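Local coordinates for protein BCL9 homolog (Drosophila melanogaster, PDB 3ZPV) that acts as a transcription coactivator in Wnt signalling, here represented by its short HD1 segment in complex with another protein, at residues Ser11-Leu14 and Ala15-Ala19; Gly25-Thr29 and Ile30-His34. All coordinates share one frame; numbering follows the deposited sequence.

Contact 1 of 2, residues Ser11-Leu14 and Ala15-Ala19; sequences STQL and ANKGA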
loop_
_atom_site.group_PDB
_atom_site.type_symbol
_atom_site.label_atom_id
_atom_site.label_comp_id
_atom_site.label_asym_id
_atom_site.label_seq_id
_atom_site.Cartn_x
_atom_site.Cartn_y
_atom_site.Cartn_z
ATOM N N SER L 11 2.734 2.147 -5.575
ATOM C CA SER L 11 1.382 2.027 -6.142
ATOM C C SER L 11 0.922 0.587 -5.968
ATOM O O SER L 11 1.701 -0.273 -5.574
ATOM C CB SER L 11 1.412 2.397 -7.597
ATOM O OG SER L 11 2.157 1.439 -8.317
ATOM N N THR L 12 -0.351 0.323 -6.188
ATOM C CA THR L 12 -0.861 -1.037 -6.121
ATOM C C THR L 12 -0.061 -1.941 -7.040
ATOM O O THR L 12 0.351 -3.041 -6.658
ATOM C CB THR L 12 -2.335 -1.108 -6.517
ATOM O OG1 THR L 12 -3.120 -0.425 -5.540
ATOM C CG2 THR L 12 -2.830 -2.584 -6.643
ATOM N N GLN L 13 0.172 -1.473 -8.257
ATOM C CA GLN L 13 0.882 -2.273 -9.259
ATOM C C GLN L 13 2.277 -2.610 -8.773
ATOM O O GLN L 13 2.718 -3.758 -8.823
ATOM C CB GLN L 13 0.929 -1.501 -10.572
ATOM C CG GLN L 13 1.371 -2.281 -11.805
ATOM C CD GLN L 13 1.704 -1.266 -12.926
ATOM O OE1 GLN L 13 0.824 -0.503 -13.160
ATOM N NE2 GLN L 13 2.916 -1.178 -13.550
ATOM N N LEU L 14 2.979 -1.594 -8.302
ATOM C CA LEU L 14 4.346 -1.772 -7.827
ATOM C C LEU L 14 4.403 -2.697 -6.580
ATOM O O LEU L 14 5.281 -3.543 -6.481
ATOM C CB LEU L 14 4.970 -0.414 -7.529
ATOM C CG LEU L 14 6.495 -0.383 -7.463
ATOM C CD1 LEU L 14 7.090 -0.741 -8.810
ATOM C CD2 LEU L 14 6.974 0.993 -7.020
ATOM N N ALA L 15 3.445 -2.562 -5.672
ATOM C CA ALA L 15 3.416 -3.431 -4.509
ATOM C C ALA L 15 3.156 -4.887 -4.909
ATOM O O ALA L 15 3.750 -5.803 -4.343
ATOM C CB ALA L 15 2.364 -2.959 -3.509
ATOM N N ASN L 16 2.238 -5.084 -5.850
ATOM C CA ASN L 16 1.931 -6.414 -6.364
ATOM C C ASN L 16 3.136 -7.068 -7.026
ATOM O O ASN L 16 3.426 -8.244 -6.756
ATOM C CB ASN L 16 0.733 -6.363 -7.326
ATOM C CG ASN L 16 -0.604 -6.335 -6.597
ATOM O OD1 ASN L 16 -0.694 -6.665 -5.405
ATOM N ND2 ASN L 16 -1.633 -5.911 -7.296
ATOM N N LYS L 17 3.858 -6.322 -7.864
ATOM C CA LYS L 17 5.069 -6.863 -8.492
ATOM C C LYS L 17 6.164 -7.144 -7.481
ATOM O O LYS L 17 6.842 -8.180 -7.557
ATOM C CB LYS L 17 5.593 -5.939 -9.589
ATOM C CG LYS L 17 4.972 -6.252 -10.934
ATOM C CD LYS L 17 5.170 -5.156 -11.976
ATOM C CE LYS L 17 4.230 -5.465 -13.154
ATOM N NZ LYS L 17 4.118 -4.376 -14.151
ATOM N N GLY L 18 6.370 -6.217 -6.557
ATOM C CA GLY L 18 7.372 -6.407 -5.521
ATOM C C GLY L 18 7.112 -7.666 -4.711
ATOM O O GLY L 18 8.035 -8.407 -4.415
ATOM N N ALA L 19 5.849 -7.913 -4.351
ATOM C CA ALA L 19 5.508 -9.083 -3.550
ATOM C C ALA L 19 5.767 -10.380 -4.319
ATOM O O ALA L 19 6.198 -11.372 -3.735
ATOM C CB ALA L 19 4.060 -9.019 -3.102
#
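Ala15 meets Ser11 and Thr12 in the opening turn of helix 12-23, an N-capped alpha-helix whose i to i+4 bonding starts at the cap residue itself. Ala15 N donates to Ser11 O at 2.9 Å, and its methyl lies 3.5 Å from the same oxygen, Ser11 O. The cap is completed by Ser11 OG, which accepts from Leu14 N at 3.1 Å and so satisfies an amide that has no preceding turn to serve it. Asn16 comes next, its N bonded to Thr12 O. Its side chain runs alongside that of Thr12, the two pointing the same way, with Asn16 ND2 3.6 Å from Thr12 CG2. Thr12 turns this methyl anti to its own backbone nitrogen (chi1 -67° for OG1), leaving the hydroxyl beside that nitrogen. Both polar ends are engaged by the chain of another protein: Thr12 OG1 bonds an aromatic side chain there, while the amide oxygen and nitrogen of Asn16 each bond its backbone. This face of the helix is therefore the one that meets the other protein, and Ala15 and Ala19 add apolar packing to it. Lys17 continues the pattern through its N to Gln13 O. Its long extended chain lies side by side with that of Gln13, pointing the same way, and the two end in donors, Gln13 NE2 and Lys17 NZ, 3.5 Å apart and not hydrogen-bonded. Gly18 N donates to Leu14 O, while Leu14 CG, anti to the backbone nitrogen (chi1 -161°), leads a side chain that touches Tyr33 and His34 of helix 30-35.

Contact 2 of 2, residues Gly25-Thr29 and Ile30-His34; sequences GQFQT and IIAYH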
loop_
_atom_site.group_PDB
_atom_site.type_symbol
_atom_site.label_atom_id
_atom_site.label_comp_id
_atom_site.label_asym_id
_atom_site.label_seq_id
_atom_site.Cartn_x
_atom_site.Cartn_y
_atom_site.Cartn_z
ATOM N N GLY L 25 11.745 -15.431 -4.530
ATOM C CA GLY L 25 13.089 -15.524 -3.983
ATOM C C GLY L 25 14.060 -14.521 -4.587
ATOM O O GLY L 25 15.183 -14.395 -4.090
ATOM N N GLN L 26 13.649 -13.774 -5.607
ATOM C CA GLN L 26 14.540 -12.763 -6.201
ATOM C C GLN L 26 15.025 -11.669 -5.218
ATOM O O GLN L 26 16.159 -11.208 -5.308
ATOM C CB GLN L 26 13.841 -12.000 -7.317
ATOM C CG GLN L 26 13.328 -12.782 -8.511
ATOM C CD GLN L 26 12.787 -11.860 -9.622
ATOM O OE1 GLN L 26 12.946 -10.641 -9.559
ATOM N NE2 GLN L 26 12.176 -12.437 -10.656
ATOM N N PHE L 27 14.149 -11.219 -4.327
ATOM C CA PHE L 27 14.505 -10.233 -3.318
ATOM C C PHE L 27 13.992 -10.653 -1.940
ATOM O O PHE L 27 13.155 -11.549 -1.828
ATOM C CB PHE L 27 13.923 -8.891 -3.671
ATOM C CG PHE L 27 14.478 -8.294 -4.941
ATOM C CD1 PHE L 27 15.694 -7.630 -4.938
ATOM C CD2 PHE L 27 13.760 -8.358 -6.119
ATOM C CE1 PHE L 27 16.200 -7.072 -6.096
ATOM C CE2 PHE L 27 14.258 -7.803 -7.285
ATOM C CZ PHE L 27 15.479 -7.152 -7.272
ATOM N N GLN L 28 14.544 -10.047 -0.892
ATOM C CA GLN L 28 14.193 -10.404 0.486
ATOM C C GLN L 28 13.008 -9.592 0.980
ATOM O O GLN L 28 12.194 -10.081 1.758
ATOM C CB GLN L 28 15.373 -10.158 1.419
ATOM C CG GLN L 28 16.348 -11.299 1.537
ATOM C CD GLN L 28 17.262 -11.147 2.749
ATOM O OE1 GLN L 28 17.352 -12.092 3.498
ATOM N NE2 GLN L 28 17.880 -9.970 2.987
ATOM N N THR L 29 12.936 -8.337 0.529
ATOM C CA THR L 29 11.872 -7.421 0.902
ATOM C C THR L 29 11.421 -6.628 -0.291
ATOM O O THR L 29 12.169 -6.478 -1.279
ATOM C CB THR L 29 12.359 -6.408 1.961
ATOM O OG1 THR L 29 13.422 -5.615 1.421
ATOM C CG2 THR L 29 12.841 -7.132 3.202
ATOM N N ILE L 30 10.206 -6.094 -0.214
ATOM C CA ILE L 30 9.719 -5.201 -1.276
ATOM C C ILE L 30 10.526 -3.908 -1.357
ATOM O O ILE L 30 10.513 -3.236 -2.381
ATOM C CB ILE L 30 8.213 -4.880 -1.163
ATOM C CG1 ILE L 30 7.871 -4.294 0.214
ATOM C CG2 ILE L 30 7.399 -6.126 -1.419
ATOM C CD1 ILE L 30 6.471 -3.725 0.286
ATOM N N ILE L 31 11.208 -3.551 -0.273
ATOM C CA ILE L 31 12.058 -2.352 -0.260
ATOM C C ILE L 31 13.252 -2.582 -1.159
ATOM O O ILE L 31 13.597 -1.735 -1.971
ATOM C CB ILE L 31 12.515 -1.970 1.169
ATOM C CG1 ILE L 31 11.315 -1.666 2.075
ATOM C CG2 ILE L 31 13.421 -0.756 1.143
ATOM C CD1 ILE L 31 10.344 -0.621 1.564
ATOM N N ALA L 32 13.872 -3.745 -1.032
ATOM C CA ALA L 32 14.975 -4.118 -1.923
ATOM C C ALA L 32 14.553 -4.033 -3.391
ATOM O O ALA L 32 15.314 -3.549 -4.246
ATOM C CB ALA L 32 15.477 -5.519 -1.589
ATOM N N TYR L 33 13.344 -4.513 -3.678
ATOM C CA TYR L 33 12.806 -4.470 -5.037
ATOM C C TYR L 33 12.645 -3.039 -5.520
ATOM O O TYR L 33 12.953 -2.716 -6.661
ATOM C CB TYR L 33 11.460 -5.200 -5.097
ATOM C CG TYR L 33 10.701 -5.025 -6.407
ATOM C CD1 TYR L 33 10.957 -5.836 -7.495
ATOM C CD2 TYR L 33 9.716 -4.063 -6.536
ATOM C CE1 TYR L 33 10.270 -5.681 -8.685
ATOM C CE2 TYR L 33 9.014 -3.902 -7.726
ATOM C CZ TYR L 33 9.305 -4.709 -8.805
ATOM O OH TYR L 33 8.625 -4.549 -10.006
ATOM N N HIS L 34 12.131 -2.190 -4.637
ATOM C CA HIS L 34 11.863 -0.784 -4.953
ATOM C C HIS L 34 13.152 -0.059 -5.355
ATOM O O HIS L 34 13.140 0.707 -6.315
ATOM C CB HIS L 34 11.225 -0.098 -3.740
ATOM C CG HIS L 34 10.597 1.232 -4.024
ATOM N ND1 HIS L 34 11.336 2.373 -4.268
ATOM C CD2 HIS L 34 9.297 1.610 -4.057
ATOM C CE1 HIS L 34 10.515 3.393 -4.464
ATOM N NE2 HIS L 34 9.273 2.958 -4.335
#
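An N-cap opens helix 30-35, and an aromatic pair packs beside it where the preceding loop folds back on the helix. Thr29 caps the first turn: its OG1 accepts from Ala32 N at 3.1 Å, with the N-H directed almost straight at the oxygen (166°). The hydroxyl can reach this amide because chi1 of 62° sets it between the backbone nitrogen and the carbonyl carbon. Thr29 O adds a weak bond from Tyr33 N, 3.3 Å long. Two residues earlier, Phe27 turns its ring toward the same turn. Tyr33 CA sits over the centre of one ring face, 4.0 Å from the Phe27 centroid, in a CH-pi contact almost along the ring normal. The Tyr33 ring then presents its edge to the Phe27 face in an offset edge-to-face pair, with planes at 80° and Tyr33 CD1 3.8 Å from Phe27 CE2. The methyl of Ala32 approaches obliquely, 4.0 Å from Phe27 CD1. Around this turn, Tyr33 also touches Lys17 and Ser21 of helix 12-23, whereas Ile30 and Ile31 pack on Phe10 of strand 8-10 and His34 NE2 hydrogen-bonds Val9 O of the same strand.

Contacts 1 and 2 both build the start of a helix, each with a hydroxyl cap, yet they differ in what surrounds the cap. Both are partly buried. In the 11-19 contact main-chain bonds dominate, and one face of the helix, mixed polar and apolar, is given over to another protein. In the 25-34 contact aromatic and apolar packing carries more of the weight, tying a loop to helix 30-35. The two meet where the helices pack. Tyr33 CD2 is 3.5 Å from Gly18 CA. Ile30 CG2 rests 3.6 Å from Gly18 C. Both Ile30 and Tyr33 therefore touch Gly18, which has no side chain.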